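Local coordinates for protein annexin B22 (Schistosoma mansoni, PDB 4MDU) that binds acidic phospholipid membranes in a calcium-dependent manner, aggregates liposomes when calcium is present, and may give structural integrity to the worm tegument, at residues B[59-72]-B[98-110]. Residues are numbered along the deposited sequence; the frame is centred on the assembly and turned at random.
Sequences IINILARRTNYERQ and FRKVLCQLIVDTP
Helix segments 59-63 and 98-106 run side by side, 25° from parallel, with axes 11.7 Å apart. Leu63 faces Leu105, and after the Leu63-Arg66 turn Arg71 lies near Ile106 and Asn68 near Thr109. Between the helices Leu102 CD2 touches CG2 of Ile59 and CD1 of Leu63, and the Leu102 side chain crosses both at about a right angle. CD1 of Ile60 reaches CE1 of Phe98 (3.4 Å) obliquely.

Polar bonds join helix 68-72 to residues 105-109. The Arg71 guanidinium lies between Leu105 CD1, over the centre of one face, and the backbone of Thr67 and Asn68 on the other. Arg71 NE donates to Leu105 O (2.8 Å). Gln72 bends at chi2 (-56°), and its NE2 donates to Ile106 O (2.7 Å) from above the carbonyl plane. Asn68 ND2 gives a straight bond to Asp108 OD1 (2.9 Å, 171°), with amide and carboxylate nearly coplanar. This carboxylate also binds Ser7 and Glu8 of the N-terminal segment. Asn68 OD1 accepts from Thr109 N (2.9 Å).

Helices 56-63, 68-82 and 96-106 lie in the predicted first of four annexin repeats, each typically a five-helix bundle. Arg71 and Gln72 join helices within it; Asn68 ties it to the start of the second.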
ATOM      1  N   ILE B  59       2.106 -26.193 -27.706  1.00 36.31           N
ATOM      2  CA  ILE B  59       0.983 -25.693 -26.951  1.00 36.94           C
ATOM      3  C   ILE B  59       1.115 -24.183 -26.762  1.00 37.00           C
ATOM      4  O   ILE B  59       0.171 -23.431 -27.018  1.00 34.01           O
ATOM      5  CB  ILE B  59       0.882 -26.388 -25.574  1.00 37.64           C
ATOM      6  CG1 ILE B  59       0.682 -27.893 -25.749  1.00 42.56           C
ATOM      7  CG2 ILE B  59      -0.255 -25.793 -24.742  1.00 33.11           C
ATOM      8  CD1 ILE B  59       0.251 -28.611 -24.467  1.00 40.16           C
ATOM      9  N   ILE B  60       2.288 -23.745 -26.315  1.00 32.53           N
ATOM     10  CA  ILE B  60       2.499 -22.341 -25.985  1.00 36.37           C
ATOM     11  C   ILE B  60       2.376 -21.471 -27.222  1.00 35.33           C
ATOM     12  O   ILE B  60       1.780 -20.397 -27.177  1.00 34.73           O
ATOM     13  CB  ILE B  60       3.881 -22.094 -25.348  1.00 40.26           C
ATOM     14  CG1 ILE B  60       3.887 -22.549 -23.893  1.00 36.58           C
ATOM     15  CG2 ILE B  60       4.230 -20.615 -25.409  1.00 41.70           C
ATOM     16  CD1 ILE B  60       5.231 -23.038 -23.408  1.00 26.85           C
ATOM     17  N   ASN B  61       2.935 -21.948 -28.329  1.00 34.18           N
ATOM     18  CA  ASN B  61       2.985 -21.152 -29.554  1.00 38.35           C
ATOM     19  C   ASN B  61       1.627 -20.986 -30.217  1.00 39.36           C
ATOM     20  O   ASN B  61       1.494 -20.251 -31.198  1.00 34.35           O
ATOM     21  CB  ASN B  61       4.012 -21.717 -30.548  1.00 38.57           C
ATOM     22  CG  ASN B  61       5.442 -21.479 -30.102  1.00 42.88           C
ATOM     23  OD1 ASN B  61       5.707 -20.605 -29.276  1.00 46.59           O
ATOM     24  ND2 ASN B  61       6.375 -22.256 -30.647  1.00 47.06           N
ATOM     25  N   ILE B  62       0.622 -21.673 -29.683  1.00 41.82           N
ATOM     26  CA  ILE B  62      -0.748 -21.479 -30.135  1.00 36.51           C
ATOM     27  C   ILE B  62      -1.475 -20.581 -29.129  1.00 37.42           C
ATOM     28  O   ILE B  62      -1.791 -19.424 -29.425  1.00 39.11           O
ATOM     29  CB  ILE B  62      -1.491 -22.825 -30.267  1.00 34.93           C
ATOM     30  CG1 ILE B  62      -0.908 -23.663 -31.402  1.00 40.95           C
ATOM     31  CG2 ILE B  62      -2.972 -22.612 -30.518  1.00 32.17           C
ATOM     32  CD1 ILE B  62      -1.642 -24.985 -31.572  1.00 45.80           C
ATOM     33  N   LEU B  63      -1.706 -21.126 -27.936  1.00 30.15           N
ATOM     34  CA  LEU B  63      -2.520 -20.495 -26.906  1.00 28.68           C
ATOM     35  C   LEU B  63      -2.019 -19.118 -26.495  1.00 26.40           C
ATOM     36  O   LEU B  63      -2.823 -18.207 -26.304  1.00 23.37           O
ATOM     37  CB  LEU B  63      -2.631 -21.414 -25.688  1.00 33.75           C
ATOM     38  CG  LEU B  63      -3.383 -22.723 -25.942  1.00 37.72           C
ATOM     39  CD1 LEU B  63      -3.282 -23.652 -24.738  1.00 31.27           C
ATOM     40  CD2 LEU B  63      -4.848 -22.435 -26.300  1.00 40.83           C
ATOM     41  N   ALA B  64      -0.702 -18.958 -26.373  1.00 23.47           N
ATOM     42  CA  ALA B  64      -0.110 -17.657 -26.045  1.00 26.64           C
ATOM     43  C   ALA B  64       0.058 -16.741 -27.271  1.00 31.61           C
ATOM     44  O   ALA B  64       0.642 -15.650 -27.173  1.00 31.11           O
ATOM     45  CB  ALA B  64       1.224 -17.840 -25.326  1.00 19.88           C
ATOM     46  N   ARG B  65      -0.425 -17.194 -28.423  1.00 28.68           N
ATOM     47  CA  ARG B  65      -0.486 -16.344 -29.618  1.00 35.27           C
ATOM     48  C   ARG B  65      -1.912 -16.116 -30.153  1.00 32.47           C
ATOM     49  O   ARG B  65      -2.088 -15.753 -31.310  1.00 37.37           O
ATOM     50  CB  ARG B  65       0.400 -16.903 -30.730  1.00 30.60           C
ATOM     51  CG  ARG B  65       1.914 -16.916 -30.403  1.00 32.92           C
ATOM     52  CD  ARG B  65       2.413 -15.541 -29.929  1.00 28.13           C
ATOM     53  NE  ARG B  65       2.040 -14.474 -30.849  1.00 31.03           N
ATOM     54  CZ  ARG B  65       1.901 -13.197 -30.504  1.00 37.28           C
ATOM     55  NH1 ARG B  65       2.123 -12.810 -29.250  1.00 33.22           N
ATOM     56  NH2 ARG B  65       1.538 -12.298 -31.416  1.00 35.26           N
ATOM     57  N   ARG B  66      -2.920 -16.317 -29.312  1.00 33.99           N
ATOM     58  CA  ARG B  66      -4.321 -16.085 -29.699  1.00 32.98           C
ATOM     59  C   ARG B  66      -5.011 -15.161 -28.696  1.00 36.43           C
ATOM     60  O   ARG B  66      -4.643 -15.134 -27.527  1.00 31.15           O
ATOM     61  CB  ARG B  66      -5.090 -17.413 -29.764  1.00 30.59           C
ATOM     62  CG  ARG B  66      -4.472 -18.488 -30.677  1.00 29.98           C
ATOM     63  CD  ARG B  66      -4.737 -18.232 -32.177  1.00 31.72           C
ATOM     64  NE  ARG B  66      -4.260 -19.360 -32.981  1.00 34.24           N
ATOM     65  CZ  ARG B  66      -3.023 -19.460 -33.471  1.00 40.13           C
ATOM     66  NH1 ARG B  66      -2.152 -18.473 -33.266  1.00 31.70           N
ATOM     67  NH2 ARG B  66      -2.656 -20.535 -34.168  1.00 34.03           N
ATOM     68  N   THR B  67      -6.022 -14.412 -29.138  1.00 32.15           N
ATOM     69  CA  THR B  67      -6.767 -13.579 -28.210  1.00 28.72           C
ATOM     70  C   THR B  67      -7.653 -14.482 -27.368  1.00 31.14           C
ATOM     71  O   THR B  67      -7.847 -15.664 -27.692  1.00 21.70           O
ATOM     72  CB  THR B  67      -7.696 -12.625 -28.940  1.00 34.11           C
ATOM     73  OG1 THR B  67      -8.743 -13.388 -29.547  1.00 34.89           O
ATOM     74  CG2 THR B  67      -6.953 -11.856 -30.012  1.00 26.29           C
ATOM     75  N   ASN B  68      -8.182 -13.923 -26.288  1.00 26.33           N
ATOM     76  CA  ASN B  68      -9.134 -14.631 -25.441  1.00 32.18           C
ATOM     77  C   ASN B  68     -10.308 -15.218 -26.247  1.00 34.37           C
ATOM     78  O   ASN B  68     -10.647 -16.389 -26.104  1.00 33.68           O
ATOM     79  CB  ASN B  68      -9.654 -13.707 -24.341  1.00 28.12           C
ATOM     80  CG  ASN B  68     -10.746 -14.355 -23.506  1.00 35.90           C
ATOM     81  OD1 ASN B  68     -10.468 -15.209 -22.671  1.00 34.99           O
ATOM     82  ND2 ASN B  68     -11.992 -13.935 -23.718  1.00 26.93           N
ATOM     83  N   TYR B  69     -10.914 -14.407 -27.107  1.00 34.40           N
ATOM     84  CA  TYR B  69     -11.966 -14.908 -27.978  1.00 29.19           C
ATOM     85  C   TYR B  69     -11.534 -16.148 -28.782  1.00 35.37           C
ATOM     86  O   TYR B  69     -12.227 -17.171 -28.800  1.00 32.18           O
ATOM     87  CB  TYR B  69     -12.510 -13.816 -28.906  1.00 35.70           C
ATOM     88  CG  TYR B  69     -13.675 -14.325 -29.736  1.00 40.41           C
ATOM     89  CD1 TYR B  69     -14.978 -14.277 -29.249  1.00 48.84           C
ATOM     90  CD2 TYR B  69     -13.462 -14.894 -30.981  1.00 44.31           C
ATOM     91  CE1 TYR B  69     -16.034 -14.761 -29.990  1.00 54.20           C
ATOM     92  CE2 TYR B  69     -14.513 -15.389 -31.729  1.00 51.49           C
ATOM     93  CZ  TYR B  69     -15.794 -15.317 -31.233  1.00 62.85           C
ATOM     94  OH  TYR B  69     -16.835 -15.803 -31.990  1.00 77.80           O
ATOM     95  N   GLU B  70     -10.382 -16.075 -29.438  1.00 31.78           N
ATOM     96  CA  GLU B  70      -9.912 -17.242 -30.172  1.00 35.60           C
ATOM     97  C   GLU B  70      -9.650 -18.450 -29.258  1.00 35.64           C
ATOM     98  O   GLU B  70      -9.988 -19.586 -29.605  1.00 32.84           O
ATOM     99  CB  GLU B  70      -8.685 -16.894 -31.001  1.00 33.81           C
ATOM    100  CG  GLU B  70      -8.974 -15.849 -32.066  1.00 36.53           C
ATOM    101  CD  GLU B  70      -7.712 -15.214 -32.631  1.00 41.97           C
ATOM    102  OE1 GLU B  70      -6.657 -15.253 -31.962  1.00 42.50           O
ATOM    103  OE2 GLU B  70      -7.780 -14.671 -33.748  1.00 41.23           O
ATOM    104  N   ARG B  71      -9.066 -18.211 -28.087  1.00 27.40           N
ATOM    105  CA  ARG B  71      -8.750 -19.323 -27.194  1.00 32.96           C
ATOM    106  C   ARG B  71     -10.048 -20.049 -26.838  1.00 38.45           C
ATOM    107  O   ARG B  71     -10.146 -21.268 -26.956  1.00 37.35           O
ATOM    108  CB  ARG B  71      -7.991 -18.853 -25.940  1.00 31.08           C
ATOM    109  CG  ARG B  71      -6.598 -18.253 -26.250  1.00 34.39           C
ATOM    110  CD  ARG B  71      -5.717 -18.099 -25.014  1.00 23.30           C
ATOM    111  NE  ARG B  71      -6.259 -17.131 -24.056  1.00 26.56           N
ATOM    112  CZ  ARG B  71      -5.983 -15.830 -24.063  1.00 30.47           C
ATOM    113  NH1 ARG B  71      -5.177 -15.320 -24.983  1.00 31.15           N
ATOM    114  NH2 ARG B  71      -6.516 -15.032 -23.150  1.00 34.35           N
ATOM    115  N   GLN B  72     -11.047 -19.282 -26.429  1.00 34.92           N
ATOM    116  CA  GLN B  72     -12.362 -19.833 -26.126  1.00 38.80           C
ATOM    117  C   GLN B  72     -12.972 -20.514 -27.346  1.00 39.63           C
ATOM    118  O   GLN B  72     -13.558 -21.595 -27.231  1.00 35.09           O
ATOM    119  CB  GLN B  72     -13.273 -18.739 -25.579  1.00 33.05           C
ATOM    120  CG  GLN B  72     -12.741 -18.162 -24.271  1.00 34.47           C
ATOM    121  CD  GLN B  72     -12.532 -19.239 -23.221  1.00 40.49           C
ATOM    122  OE1 GLN B  72     -13.484 -19.855 -22.766  1.00 43.87           O
ATOM    123  NE2 GLN B  72     -11.282 -19.477 -22.847  1.00 35.66           N
ATOM    124  N   PHE B  98       3.859 -24.105 -15.275  1.00 23.35           N
ATOM    125  CA  PHE B  98       3.357 -24.159 -16.624  1.00 28.32           C
ATOM    126  C   PHE B  98       1.852 -24.377 -16.578  1.00 37.69           C
ATOM    127  O   PHE B  98       1.096 -23.655 -17.222  1.00 35.57           O
ATOM    128  CB  PHE B  98       4.025 -25.284 -17.390  1.00 28.04           C
ATOM    129  CG  PHE B  98       3.712 -25.282 -18.850  1.00 33.16           C
ATOM    130  CD1 PHE B  98       3.465 -24.094 -19.513  1.00 26.24           C
ATOM    131  CD2 PHE B  98       3.675 -26.468 -19.563  1.00 38.84           C
ATOM    132  CE1 PHE B  98       3.172 -24.091 -20.854  1.00 38.35           C
ATOM    133  CE2 PHE B  98       3.386 -26.472 -20.911  1.00 42.19           C
ATOM    134  CZ  PHE B  98       3.134 -25.283 -21.559  1.00 43.51           C
ATOM    135  N   ARG B  99       1.416 -25.370 -15.808  1.00 40.00           N
ATOM    136  CA  ARG B  99      -0.018 -25.623 -15.647  1.00 37.08           C
ATOM    137  C   ARG B  99      -0.754 -24.381 -15.123  1.00 31.41           C
ATOM    138  O   ARG B  99      -1.819 -24.028 -15.624  1.00 27.54           O
ATOM    139  CB  ARG B  99      -0.261 -26.827 -14.734  1.00 36.54           C
ATOM    140  CG  ARG B  99      -1.717 -27.226 -14.614  1.00 44.25           C
ATOM    141  CD  ARG B  99      -1.862 -28.686 -14.196  1.00 49.67           C
ATOM    142  NE  ARG B  99      -1.540 -28.909 -12.786  1.00 48.34           N
ATOM    143  CZ  ARG B  99      -1.648 -30.086 -12.170  1.00 45.91           C
ATOM    144  NH1 ARG B  99      -2.056 -31.157 -12.838  1.00 41.21           N
ATOM    145  NH2 ARG B  99      -1.340 -30.196 -10.886  1.00 48.65           N
ATOM    146  N   LYS B 100      -0.177 -23.720 -14.125  1.00 32.52           N
ATOM    147  CA  LYS B 100      -0.752 -22.493 -13.588  1.00 31.59           C
ATOM    148  C   LYS B 100      -1.032 -21.486 -14.703  1.00 35.57           C
ATOM    149  O   LYS B 100      -2.152 -21.013 -14.870  1.00 37.93           O
ATOM    150  CB  LYS B 100       0.193 -21.857 -12.570  1.00 38.88           C
ATOM    151  CG  LYS B 100      -0.127 -22.143 -11.128  1.00 49.58           C
ATOM    152  CD  LYS B 100       0.656 -23.328 -10.609  1.00 62.67           C
ATOM    153  CE  LYS B 100       0.376 -23.542  -9.127  1.00 68.68           C
ATOM    154  NZ  LYS B 100       0.575 -22.276  -8.363  1.00 70.76           N
ATOM    155  N   VAL B 101      -0.011 -21.159 -15.479  1.00 28.18           N
ATOM    156  CA  VAL B 101      -0.182 -20.105 -16.454  1.00 33.01           C
ATOM    157  C   VAL B 101      -1.146 -20.568 -17.547  1.00 29.84           C
ATOM    158  O   VAL B 101      -1.937 -19.778 -18.078  1.00 28.04           O
ATOM    159  CB  VAL B 101       1.177 -19.612 -17.021  1.00 28.97           C
ATOM    160  CG1 VAL B 101       1.825 -20.682 -17.879  1.00 18.64           C
ATOM    161  CG2 VAL B 101       0.978 -18.321 -17.814  1.00 26.86           C
ATOM    162  N   LEU B 102      -1.100 -21.855 -17.869  1.00 26.24           N
ATOM    163  CA  LEU B 102      -2.018 -22.405 -18.857  1.00 31.53           C
ATOM    164  C   LEU B 102      -3.475 -22.268 -18.396  1.00 38.17           C
ATOM    165  O   LEU B 102      -4.384 -22.076 -19.203  1.00 29.95           O
ATOM    166  CB  LEU B 102      -1.713 -23.868 -19.137  1.00 33.34           C
ATOM    167  CG  LEU B 102      -0.545 -24.168 -20.073  1.00 44.48           C
ATOM    168  CD1 LEU B 102      -0.387 -25.673 -20.270  1.00 45.32           C
ATOM    169  CD2 LEU B 102      -0.730 -23.468 -21.412  1.00 45.10           C
ATOM    170  N   CYS B 103      -3.699 -22.374 -17.095  1.00 31.65           N
ATOM    171  CA  CYS B 103      -5.058 -22.313 -16.608  1.00 38.66           C
ATOM    172  C   CYS B 103      -5.565 -20.882 -16.660  1.00 35.66           C
ATOM    173  O   CYS B 103      -6.707 -20.657 -17.014  1.00 36.20           O
ATOM    174  CB  CYS B 103      -5.192 -22.918 -15.211  1.00 42.28           C
ATOM    175  SG  CYS B 103      -5.251 -24.740 -15.208  1.00 81.52           S
ATOM    176  N   GLN B 104      -4.716 -19.913 -16.337  1.00 31.74           N
ATOM    177  CA  GLN B 104      -5.133 -18.518 -16.447  1.00 34.20           C
ATOM    178  C   GLN B 104      -5.514 -18.231 -17.890  1.00 31.72           C
ATOM    179  O   GLN B 104      -6.508 -17.574 -18.167  1.00 31.08           O
ATOM    180  CB  GLN B 104      -4.019 -17.583 -15.978  1.00 30.49           C
ATOM    181  CG  GLN B 104      -3.641 -17.815 -14.527  1.00 26.47           C
ATOM    182  CD  GLN B 104      -4.851 -17.757 -13.619  1.00 44.28           C
ATOM    183  OE1 GLN B 104      -5.503 -16.712 -13.503  1.00 41.04           O
ATOM    184  NE2 GLN B 104      -5.173 -18.883 -12.977  1.00 50.92           N
ATOM    185  N   LEU B 105      -4.734 -18.791 -18.805  1.00 31.74           N
ATOM    186  CA  LEU B 105      -4.893 -18.581 -20.235  1.00 33.31           C
ATOM    187  C   LEU B 105      -6.134 -19.219 -20.907  1.00 28.35           C
ATOM    188  O   LEU B 105      -6.765 -18.564 -21.741  1.00 29.27           O
ATOM    189  CB  LEU B 105      -3.599 -19.029 -20.928  1.00 39.91           C
ATOM    190  CG  LEU B 105      -3.050 -18.426 -22.224  1.00 35.95           C
ATOM    191  CD1 LEU B 105      -3.144 -16.898 -22.328  1.00 21.02           C
ATOM    192  CD2 LEU B 105      -1.609 -18.890 -22.378  1.00 38.29           C
ATOM    193  N   ILE B 106      -6.487 -20.476 -20.608  1.00 26.04           N
ATOM    194  CA  ILE B 106      -7.619 -21.072 -21.349  1.00 37.14           C
ATOM    195  C   ILE B 106      -8.976 -20.754 -20.752  1.00 26.98           C
ATOM    196  O   ILE B 106      -9.993 -21.191 -21.274  1.00 33.53           O
ATOM    197  CB  ILE B 106      -7.598 -22.622 -21.513  1.00 32.08           C
ATOM    198  CG1 ILE B 106      -6.908 -23.264 -20.339  1.00 32.44           C
ATOM    199  CG2 ILE B 106      -7.117 -23.056 -22.919  1.00 27.93           C
ATOM    200  CD1 ILE B 106      -7.627 -23.020 -19.082  1.00 23.82           C
ATOM    201  N   VAL B 107      -8.981 -20.032 -19.641  1.00 29.02           N
ATOM    202  CA  VAL B 107     -10.219 -19.616 -19.014  1.00 34.45           C
ATOM    203  C   VAL B 107     -10.653 -18.267 -19.575  1.00 36.30           C
ATOM    204  O   VAL B 107      -9.816 -17.399 -19.817  1.00 32.03           O
ATOM    205  CB  VAL B 107     -10.051 -19.572 -17.489  1.00 36.40           C
ATOM    206  CG1 VAL B 107     -11.024 -18.606 -16.873  1.00 42.45           C
ATOM    207  CG2 VAL B 107     -10.231 -20.981 -16.920  1.00 36.99           C
ATOM    208  N   ASP B 108     -11.956 -18.107 -19.808  1.00 34.36           N
ATOM    209  CA  ASP B 108     -12.502 -16.858 -20.330  1.00 23.80           C
ATOM    210  C   ASP B 108     -12.018 -15.706 -19.456  1.00 23.52           C
ATOM    211  O   ASP B 108     -12.037 -15.800 -18.217  1.00 26.07           O
ATOM    212  CB  ASP B 108     -14.048 -16.918 -20.343  1.00 29.72           C
ATOM    213  CG  ASP B 108     -14.679 -15.794 -21.149  1.00 35.66           C
ATOM    214  OD1 ASP B 108     -13.992 -15.218 -22.032  1.00 31.89           O
ATOM    215  OD2 ASP B 108     -15.874 -15.493 -20.900  1.00 41.01           O
ATOM    216  N   THR B 109     -11.568 -14.624 -20.085  1.00 21.03           N
ATOM    217  CA  THR B 109     -11.017 -13.494 -19.327  1.00 23.83           C
ATOM    218  C   THR B 109     -11.825 -13.118 -18.081  1.00 29.29           C
ATOM    219  O   THR B 109     -11.261 -13.007 -16.999  1.00 27.20           O
ATOM    220  CB  THR B 109     -10.888 -12.248 -20.194  1.00 26.81           C
ATOM    221  OG1 THR B 109     -10.091 -12.556 -21.337  1.00 28.55           O
ATOM    222  CG2 THR B 109     -10.264 -11.127 -19.410  1.00 22.33           C
ATOM    223  N   PRO B 110     -13.149 -12.897 -18.232  1.00 31.40           N
ATOM    224  CA  PRO B 110     -13.932 -12.511 -17.054  1.00 29.66           C
ATOM    225  C   PRO B 110     -13.881 -13.522 -15.908  1.00 22.86           C
ATOM    226  O   PRO B 110     -13.852 -13.104 -14.753  1.00 23.12           O
ATOM    227  CB  PRO B 110     -15.370 -12.363 -17.601  1.00 33.89           C
ATOM    228  CG  PRO B 110     -15.346 -12.970 -18.978  1.00 30.36           C
ATOM    229  CD  PRO B 110     -13.940 -12.823 -19.475  1.00 23.00           C
TER
HETATM  230  O   HOH W   1      -9.076 -17.609 -22.959  1.00 30.28           O
HETATM  231  O   HOH W   2      -7.657 -15.887 -20.175  1.00 34.44           O